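Local coordinates for glucose-binding protein (Thermus thermophilus HB27, PDB 2B3F), which binds glucose and galactose, probably as the sugar-binding component of a binding-protein-dependent transport system, at residues E82-L87 with N294-V299; D103-K108 with S113-I118; N216-G221 with V228-Q233. All coordinates share one frame; numbering follows the deposited sequence.

Contact 1 (E82-L87 with N294-V299); sequences EDLSAL and NWLRLV
L296 sets its CD1 methyl against the CD2 methyls of both L84 and L87, and this is where the contact is tight. CD2 of L87 lies 4.0 Å from L296 CD1, and CD2 of L84 lies 4.1 Å from the same L296 methyl. Both leucines cross L296 at about a right angle, so methyl meets methyl with little side-by-side overlap. With CG anti to the backbone N (chi1 -177°), L87 extends toward helix 289-299, and the fork at CG sends CD2 to L296 and CD1 to the arginine next door, 3.9 Å from R297 CG.

That arginine marks the looser, partly exposed side. Only its aliphatic stem touches L87; beyond it the chain bends at chi3 (53°) and carries the guanidinium away to polar partners. NH1 donates to N294 OD1 at 3.3 Å, with the oxygen in the guanidinium plane but the donor well above the amide carbonyl plane, and NE makes a salt bridge to E91, later on the helix that L87 belongs to. With an alanine here, which has no CG and no guanidinium, L87 CD1 would probably lose its cover and the E91 carboxylate its cationic mate.

L84 is the N-cap residue of helix 85-91, and its backbone is hydrogen-bonded to that of I111 on strand 110-115. V114 of that strand touches both L84 and L296, and T62 of strand 62-66 touches L296, so the start of helix 85-91 and helix 289-299 both meet the mixed sheet.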
loop_
_atom_site.group_PDB
_atom_site.type_symbol
_atom_site.label_atom_id
_atom_site.label_comp_id
_atom_site.label_asym_id
_atom_site.label_seq_id
_atom_site.Cartn_x
_atom_site.Cartn_y
_atom_site.Cartn_z
ATOM N N GLU A 82 -2.378 -18.621 -13.933
ATOM C CA GLU A 82 -2.777 -18.623 -15.343
ATOM C C GLU A 82 -2.512 -17.270 -16.005
ATOM O O GLU A 82 -2.692 -16.205 -15.412
ATOM C CB GLU A 82 -4.263 -18.958 -15.496
ATOM C CG GLU A 82 -4.619 -20.372 -15.162
ATOM C CD GLU A 82 -5.950 -20.800 -15.760
ATOM O OE1 GLU A 82 -6.309 -20.265 -16.840
ATOM O OE2 GLU A 82 -6.615 -21.662 -15.139
ATOM N N ASP A 83 -2.102 -17.331 -17.266
ATOM C CA ASP A 83 -1.930 -16.162 -18.108
ATOM C C ASP A 83 -3.302 -15.622 -18.472
ATOM O O ASP A 83 -4.161 -16.373 -18.950
ATOM C CB ASP A 83 -1.158 -16.590 -19.369
ATOM C CG ASP A 83 -0.828 -15.450 -20.300
ATOM O OD1 ASP A 83 -1.186 -14.287 -20.063
ATOM O OD2 ASP A 83 -0.172 -15.746 -21.333
ATOM N N LEU A 84 -3.511 -14.329 -18.227
ATOM C CA LEU A 84 -4.791 -13.666 -18.422
ATOM C C LEU A 84 -4.863 -12.835 -19.713
ATOM O O LEU A 84 -5.810 -12.085 -19.900
ATOM C CB LEU A 84 -5.091 -12.742 -17.231
ATOM C CG LEU A 84 -5.038 -13.397 -15.845
ATOM C CD1 LEU A 84 -5.337 -12.353 -14.763
ATOM C CD2 LEU A 84 -6.037 -14.536 -15.753
ATOM N N SER A 85 -3.866 -12.972 -20.588
ATOM C CA SER A 85 -3.807 -12.186 -21.831
ATOM C C SER A 85 -5.115 -12.235 -22.640
ATOM O O SER A 85 -5.620 -11.193 -23.075
ATOM C CB SER A 85 -2.620 -12.644 -22.688
ATOM O OG SER A 85 -1.382 -12.437 -22.000
ATOM N N ALA A 86 -5.685 -13.431 -22.798
ATOM C CA ALA A 86 -6.924 -13.592 -23.603
ATOM C C ALA A 86 -8.094 -12.872 -22.963
ATOM O O ALA A 86 -8.905 -12.240 -23.639
ATOM C CB ALA A 86 -7.244 -15.067 -23.770
ATOM N N LEU A 87 -8.179 -12.959 -21.631
ATOM C CA LEU A 87 -9.202 -12.241 -20.889
ATOM C C LEU A 87 -9.026 -10.736 -21.048
ATOM O O LEU A 87 -10.004 -10.013 -21.212
ATOM C CB LEU A 87 -9.167 -12.640 -19.402
ATOM C CG LEU A 87 -10.220 -12.013 -18.511
ATOM C CD1 LEU A 87 -11.605 -12.440 -18.949
ATOM C CD2 LEU A 87 -9.947 -12.444 -17.063
ATOM N N ASN A 294 -15.249 -14.823 -13.657
ATOM C CA ASN A 294 -16.298 -13.821 -13.571
ATOM C C ASN A 294 -16.040 -12.773 -12.475
ATOM O O ASN A 294 -16.407 -11.605 -12.594
ATOM C CB ASN A 294 -17.653 -14.509 -13.411
ATOM C CG ASN A 294 -18.084 -15.231 -14.701
ATOM O OD1 ASN A 294 -17.627 -14.869 -15.786
ATOM N ND2 ASN A 294 -18.955 -16.242 -14.578
ATOM N N TRP A 295 -15.363 -13.187 -11.407
ATOM C CA TRP A 295 -14.931 -12.224 -10.400
ATOM C C TRP A 295 -13.913 -11.250 -11.009
ATOM O O TRP A 295 -14.014 -10.045 -10.818
ATOM C CB TRP A 295 -14.362 -12.964 -9.173
ATOM C CG TRP A 295 -13.693 -12.088 -8.151
ATOM C CD1 TRP A 295 -12.359 -11.941 -7.971
ATOM C CD2 TRP A 295 -14.325 -11.242 -7.178
ATOM N NE1 TRP A 295 -12.109 -11.070 -6.945
ATOM C CE2 TRP A 295 -13.293 -10.615 -6.443
ATOM C CE3 TRP A 295 -15.652 -10.963 -6.847
ATOM C CZ2 TRP A 295 -13.550 -9.735 -5.393
ATOM C CZ3 TRP A 295 -15.910 -10.069 -5.829
ATOM C CH2 TRP A 295 -14.856 -9.476 -5.094
ATOM N N LEU A 296 -12.938 -11.771 -11.747
ATOM C CA LEU A 296 -11.945 -10.907 -12.417
ATOM C C LEU A 296 -12.606 -9.887 -13.350
ATOM O O LEU A 296 -12.225 -8.707 -13.393
ATOM C CB LEU A 296 -10.921 -11.751 -13.190
ATOM C CG LEU A 296 -10.105 -12.759 -12.382
ATOM C CD1 LEU A 296 -9.086 -13.447 -13.261
ATOM C CD2 LEU A 296 -9.431 -12.074 -11.171
ATOM N N ARG A 297 -13.617 -10.338 -14.099
ATOM C CA ARG A 297 -14.321 -9.440 -15.008
ATOM C C ARG A 297 -15.017 -8.325 -14.248
ATOM O O ARG A 297 -15.046 -7.178 -14.696
ATOM C CB ARG A 297 -15.319 -10.224 -15.872
ATOM C CG ARG A 297 -14.641 -11.222 -16.811
ATOM C CD ARG A 297 -15.650 -12.061 -17.586
ATOM N NE ARG A 297 -16.596 -11.166 -18.252
ATOM C CZ ARG A 297 -17.923 -11.244 -18.179
ATOM N NH1 ARG A 297 -18.525 -12.223 -17.504
ATOM N NH2 ARG A 297 -18.662 -10.344 -18.831
ATOM N N LEU A 298 -15.549 -8.654 -13.071
ATOM C CA LEU A 298 -16.163 -7.653 -12.215
ATOM C C LEU A 298 -15.153 -6.663 -11.627
ATOM O O LEU A 298 -15.337 -5.454 -11.689
ATOM C CB LEU A 298 -16.958 -8.323 -11.083
ATOM C CG LEU A 298 -17.479 -7.378 -9.998
ATOM C CD1 LEU A 298 -18.428 -6.367 -10.554
ATOM C CD2 LEU A 298 -18.143 -8.170 -8.872
ATOM N N VAL A 299 -14.086 -7.180 -11.028
ATOM C CA VAL A 299 -13.119 -6.273 -10.380
ATOM C C VAL A 299 -12.371 -5.415 -11.404
ATOM O O VAL A 299 -11.906 -4.340 -11.073
ATOM C CB VAL A 299 -12.127 -7.007 -9.410
ATOM C CG1 VAL A 299 -12.894 -7.849 -8.378
ATOM C CG2 VAL A 299 -11.166 -7.828 -10.140
#

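Contact 2 (D103-K108 with S113-I118); sequences DLISYK and SVPVNI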
loop_
_atom_site.group_PDB
_atom_site.type_symbol
_atom_site.label_atom_id
_atom_site.label_comp_id
_atom_site.label_asym_id
_atom_site.label_seq_id
_atom_site.Cartn_x
_atom_site.Cartn_y
_atom_site.Cartn_z
ATOM N N ASP A 103 2.364 -2.644 -17.359
ATOM C CA ASP A 103 3.743 -3.103 -17.261
ATOM C C ASP A 103 4.016 -3.842 -15.952
ATOM O O ASP A 103 4.688 -4.857 -15.966
ATOM C CB ASP A 103 4.715 -1.939 -17.415
ATOM C CG ASP A 103 4.745 -1.359 -18.831
ATOM O OD1 ASP A 103 4.307 -2.027 -19.808
ATOM O OD2 ASP A 103 5.239 -0.218 -18.965
ATOM N N LEU A 104 3.461 -3.369 -14.832
ATOM C CA LEU A 104 3.704 -3.998 -13.514
ATOM C C LEU A 104 3.124 -5.383 -13.375
ATOM O O LEU A 104 3.580 -6.169 -12.545
ATOM C CB LEU A 104 3.091 -3.164 -12.391
ATOM C CG LEU A 104 3.748 -1.871 -11.980
ATOM C CD1 LEU A 104 2.913 -1.234 -10.906
ATOM C CD2 LEU A 104 5.172 -2.108 -11.477
ATOM N N ILE A 105 2.086 -5.676 -14.148
ATOM C CA ILE A 105 1.402 -6.978 -14.069
ATOM C C ILE A 105 1.800 -7.936 -15.208
ATOM O O ILE A 105 1.295 -9.063 -15.276
ATOM C CB ILE A 105 -0.152 -6.807 -14.014
ATOM C CG1 ILE A 105 -0.669 -6.035 -15.245
ATOM C CG2 ILE A 105 -0.540 -6.052 -12.768
ATOM C CD1 ILE A 105 -2.166 -5.915 -15.336
ATOM N N SER A 106 2.729 -7.487 -16.050
ATOM C CA SER A 106 3.150 -8.200 -17.259
ATOM C C SER A 106 4.546 -8.778 -17.069
ATOM O O SER A 106 5.403 -8.137 -16.468
ATOM C CB SER A 106 3.154 -7.235 -18.449
ATOM O OG SER A 106 1.839 -6.823 -18.783
ATOM N N TYR A 107 4.776 -9.982 -17.582
ATOM C CA TYR A 107 6.073 -10.644 -17.437
ATOM C C TYR A 107 6.196 -11.804 -18.415
ATOM O O TYR A 107 5.299 -12.657 -18.502
ATOM C CB TYR A 107 6.220 -11.173 -16.007
ATOM C CG TYR A 107 7.551 -11.834 -15.683
ATOM C CD1 TYR A 107 8.721 -11.079 -15.617
ATOM C CD2 TYR A 107 7.625 -13.197 -15.390
ATOM C CE1 TYR A 107 9.942 -11.662 -15.306
ATOM C CE2 TYR A 107 8.851 -13.796 -15.068
ATOM C CZ TYR A 107 10.004 -13.010 -15.035
ATOM O OH TYR A 107 11.235 -13.570 -14.727
ATOM N N LYS A 108 7.323 -11.855 -19.117
ATOM C CA LYS A 108 7.614 -12.949 -20.048
ATOM C C LYS A 108 6.456 -13.267 -20.999
ATOM O O LYS A 108 6.122 -14.423 -21.233
ATOM C CB LYS A 108 8.067 -14.193 -19.284
ATOM C CG LYS A 108 9.438 -14.003 -18.661
ATOM C CD LYS A 108 10.162 -15.307 -18.435
ATOM C CE LYS A 108 11.568 -15.097 -17.874
ATOM N NZ LYS A 108 12.373 -14.030 -18.592
ATOM N N SER A 113 -2.417 -10.580 -13.443
ATOM C CA SER A 113 -3.487 -10.205 -12.509
ATOM C C SER A 113 -4.280 -9.020 -13.043
ATOM O O SER A 113 -3.889 -8.388 -14.038
ATOM C CB SER A 113 -2.926 -9.875 -11.116
ATOM O OG SER A 113 -2.198 -8.674 -11.171
ATOM N N VAL A 114 -5.391 -8.727 -12.373
ATOM C CA VAL A 114 -6.287 -7.647 -12.749
ATOM C C VAL A 114 -6.316 -6.621 -11.623
ATOM O O VAL A 114 -6.782 -6.938 -10.519
ATOM C CB VAL A 114 -7.721 -8.166 -12.976
ATOM C CG1 VAL A 114 -8.642 -7.038 -13.463
ATOM C CG2 VAL A 114 -7.692 -9.373 -13.918
ATOM N N PRO A 115 -5.817 -5.407 -11.886
ATOM C CA PRO A 115 -5.828 -4.357 -10.861
ATOM C C PRO A 115 -7.224 -3.853 -10.536
ATOM O O PRO A 115 -8.027 -3.614 -11.445
ATOM C CB PRO A 115 -4.981 -3.241 -11.462
ATOM C CG PRO A 115 -4.390 -3.799 -12.712
ATOM C CD PRO A 115 -5.187 -4.948 -13.145
ATOM N N VAL A 116 -7.523 -3.696 -9.251
ATOM C CA VAL A 116 -8.814 -3.178 -8.821
ATOM C C VAL A 116 -8.762 -1.721 -8.393
ATOM O O VAL A 116 -9.787 -1.058 -8.324
ATOM C CB VAL A 116 -9.457 -4.062 -7.732
ATOM C CG1 VAL A 116 -8.687 -4.017 -6.431
ATOM C CG2 VAL A 116 -10.933 -3.644 -7.500
ATOM N N ASN A 117 -7.565 -1.227 -8.088
ATOM C CA ASN A 117 -7.409 0.086 -7.522
ATOM C C ASN A 117 -5.996 0.627 -7.692
ATOM O O ASN A 117 -5.101 -0.036 -8.250
ATOM C CB ASN A 117 -7.795 0.064 -6.024
ATOM C CG ASN A 117 -6.827 -0.751 -5.170
ATOM O OD1 ASN A 117 -5.794 -1.196 -5.637
ATOM N ND2 ASN A 117 -7.171 -0.933 -3.890
ATOM N N ILE A 118 -5.833 1.844 -7.215
ATOM C CA ILE A 118 -4.536 2.455 -6.970
ATOM C C ILE A 118 -4.604 3.060 -5.562
ATOM O O ILE A 118 -5.478 3.871 -5.260
ATOM C CB ILE A 118 -4.211 3.584 -7.981
ATOM C CG1 ILE A 118 -4.154 3.043 -9.420
ATOM C CG2 ILE A 118 -2.931 4.291 -7.619
ATOM C CD1 ILE A 118 -2.991 2.152 -9.743
#
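I105 reaches across to S113 and P115. CB sits 4.0 Å from S113 OG. There the chain forks: the CG2 branch runs to the serine hydroxyl, with CG2 3.5 Å from S113 OG, while CG1, placed between the backbone N and the carbonyl carbon (chi1 58°), passes S113 O at 4.2 Å. The tip, CD1, extends from there with chi2 at 175° and meets two groups at once: it comes within 3.3 Å of S113 O, and lies 3.9 Å from CD of the P115 ring, whose CG is nearly as near. The isoleucine and proline side chains cross at about a right angle.

The contact lies at the beta hairpin of strands 106-107 and 110-115, which follows helix 99-105. The backbone of I105 pairs with W112. All three touching residues are buried. S113 OG is hydrogen-bonded to S279 OG on strand 272-280, whereas S113 N and O are buried with no polar partner in the model; what meets the oxygen from the other segment is the I105 methyl. Further along, N117 OD1 accepts from the backbone N of D278, a galactose-binding residue, which links this segment to the sugar site as a second shell.

Contact 3 (N216-G221 with V228-Q233); sequences NKDAAG and VDRVVQ
N216 holds its CG between the backbone N and the carbonyl carbon (chi1 46°), and R230, bent at chi3 (65°), swings its guanidinium round to meet it. The result is an offset stack of two flat polar groups, amide and guanidinium planes 15° apart. N216 CG lies 3.6 Å from R230 NE, and N216 CB sits over the same guanidinium face toward its rim, 3.7 Å from R230 CZ.

The amide is held in place from other sides. Its ND2 donates almost in its own plane to D218 OD1 at 2.8 Å, and OD1 of N216 accepts from the backbone N of L163, just past strand 161-162. N216 also opens a type I beta turn running to A219, part of the loop between helices 199-212 and 224-233; R230 projects from the second of these, so the contact ties the loop back onto the helix it leads into, where R230 also packs on A162.

D218 approaches R230 without a direct bond. Its OD1 lies 4.2 Å from R230 NH1, well out of the guanidinium plane, so the attraction is one of charge alone. A water makes the link instead, donating to D218 OD2 and accepting from R230 NH1, each at 2.9 Å.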
loop_
_atom_site.group_PDB
_atom_site.type_symbol
_atom_site.label_atom_id
_atom_site.label_comp_id
_atom_site.label_asym_id
_atom_site.label_seq_id
_atom_site.Cartn_x
_atom_site.Cartn_y
_atom_site.Cartn_z
ATOM N N ASN A 216 5.158 7.802 19.126
ATOM C CA ASN A 216 4.725 7.170 20.370
ATOM C C ASN A 216 5.577 5.918 20.660
ATOM O O ASN A 216 5.867 5.113 19.772
ATOM C CB ASN A 216 3.223 6.814 20.336
ATOM C CG ASN A 216 2.817 6.127 19.041
ATOM O OD1 ASN A 216 2.896 6.752 17.977
ATOM N ND2 ASN A 216 2.375 4.856 19.125
ATOM N N LYS A 217 5.960 5.744 21.922
ATOM C CA LYS A 217 6.882 4.686 22.292
ATOM C C LYS A 217 6.215 3.313 22.329
ATOM O O LYS A 217 6.910 2.286 22.344
ATOM C CB LYS A 217 7.517 5.007 23.662
ATOM C CG LYS A 217 8.273 6.339 23.697
ATOM C CD LYS A 217 9.754 6.158 23.438
ATOM C CE LYS A 217 10.483 7.483 23.164
ATOM N NZ LYS A 217 10.030 8.605 24.044
ATOM N N ASP A 218 4.882 3.292 22.334
ATOM C CA ASP A 218 4.117 2.037 22.333
ATOM C C ASP A 218 3.763 1.514 20.911
ATOM O O ASP A 218 2.956 0.586 20.766
ATOM C CB ASP A 218 2.841 2.164 23.183
ATOM C CG ASP A 218 1.833 3.197 22.651
ATOM O OD1 ASP A 218 2.161 4.047 21.794
ATOM O OD2 ASP A 218 0.679 3.171 23.132
ATOM N N ALA A 219 4.393 2.111 19.901
ATOM C CA ALA A 219 4.074 1.839 18.496
ATOM C C ALA A 219 4.035 0.350 18.141
ATOM O O ALA A 219 3.151 -0.082 17.388
ATOM C CB ALA A 219 5.040 2.560 17.609
ATOM N N ALA A 220 4.977 -0.436 18.658
ATOM C CA ALA A 220 5.158 -1.822 18.206
ATOM C C ALA A 220 3.905 -2.696 18.296
ATOM O O ALA A 220 3.755 -3.615 17.508
ATOM C CB ALA A 220 6.290 -2.505 18.967
ATOM N N GLY A 221 3.024 -2.436 19.251
ATOM C CA GLY A 221 1.848 -3.266 19.457
ATOM C C GLY A 221 0.556 -2.674 18.919
ATOM O O GLY A 221 -0.503 -3.189 19.229
ATOM N N VAL A 228 -3.830 5.716 13.342
ATOM C CA VAL A 228 -4.689 6.767 12.818
ATOM C C VAL A 228 -5.554 7.349 13.931
ATOM O O VAL A 228 -5.712 8.570 14.015
ATOM C CB VAL A 228 -5.587 6.268 11.629
ATOM C CG1 VAL A 228 -6.584 7.362 11.207
ATOM C CG2 VAL A 228 -4.696 5.874 10.449
ATOM N N ASP A 229 -6.100 6.468 14.761
ATOM C CA ASP A 229 -6.946 6.867 15.876
ATOM C C ASP A 229 -6.233 7.894 16.765
ATOM O O ASP A 229 -6.874 8.807 17.267
ATOM C CB ASP A 229 -7.335 5.656 16.730
ATOM C CG ASP A 229 -8.394 4.785 16.098
ATOM O OD1 ASP A 229 -9.023 5.190 15.077
ATOM O OD2 ASP A 229 -8.614 3.690 16.651
ATOM N N ARG A 230 -4.920 7.757 16.961
ATOM C CA ARG A 230 -4.182 8.723 17.786
ATOM C C ARG A 230 -4.269 10.122 17.234
ATOM O O ARG A 230 -4.375 11.089 17.988
ATOM C CB ARG A 230 -2.692 8.342 17.962
ATOM C CG ARG A 230 -2.476 7.112 18.829
ATOM C CD ARG A 230 -1.008 6.768 18.975
ATOM N NE ARG A 230 -0.301 7.818 19.688
ATOM C CZ ARG A 230 -0.249 7.921 21.009
ATOM N NH1 ARG A 230 -0.837 7.004 21.775
ATOM N NH2 ARG A 230 0.398 8.941 21.553
ATOM N N VAL A 231 -4.214 10.251 15.914
ATOM C CA VAL A 231 -4.368 11.539 15.276
ATOM C C VAL A 231 -5.806 12.069 15.462
ATOM O O VAL A 231 -6.000 13.253 15.802
ATOM C CB VAL A 231 -3.985 11.481 13.773
ATOM C CG1 VAL A 231 -4.230 12.809 13.100
ATOM C CG2 VAL A 231 -2.534 11.086 13.623
ATOM N N VAL A 232 -6.799 11.211 15.247
ATOM C CA VAL A 232 -8.211 11.603 15.410
ATOM C C VAL A 232 -8.458 12.123 16.843
ATOM O O VAL A 232 -9.190 13.093 17.052
ATOM C CB VAL A 232 -9.147 10.446 15.041
ATOM C CG1 VAL A 232 -10.635 10.806 15.297
ATOM C CG2 VAL A 232 -8.915 10.075 13.538
ATOM N N GLN A 233 -7.792 11.491 17.798
ATOM C CA GLN A 233 -7.853 11.857 19.223
ATOM C C GLN A 233 -7.001 13.076 19.635
ATOM O O GLN A 233 -7.164 13.600 20.732
ATOM C CB GLN A 233 -7.413 10.656 20.039
ATOM C CG GLN A 233 -8.379 9.512 19.974
ATOM C CD GLN A 233 -7.745 8.182 20.299
ATOM O OE1 GLN A 233 -6.529 8.086 20.447
ATOM N NE2 GLN A 233 -8.562 7.137 20.400
HETATM O O HOH W 1 -1.682 4.180 21.871
#

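Overall arrangement
Contacts 1 and 2 are neighbours, their centres 11 Å apart, and they touch directly: L84 CD1 packs 3.6 Å from S113 CA, and V299 O lies 3.8 Å from V116 CG2. In sequence, contacts 2 and 3 follow one another within the long span that contact 1 bridges. Contact 2 is nearer the sugar site, with the side chain of P115 about 7 Å from that of D278 and about 11 Å from the bound galactose; in contact 1 the side chain of L296 is about 11 Å from those of W9 and D278. Contact 3 lies across the chain's centre, away from the annotated sites, its centre 40 Å from that of contact 1 and 33 Å from that of contact 2.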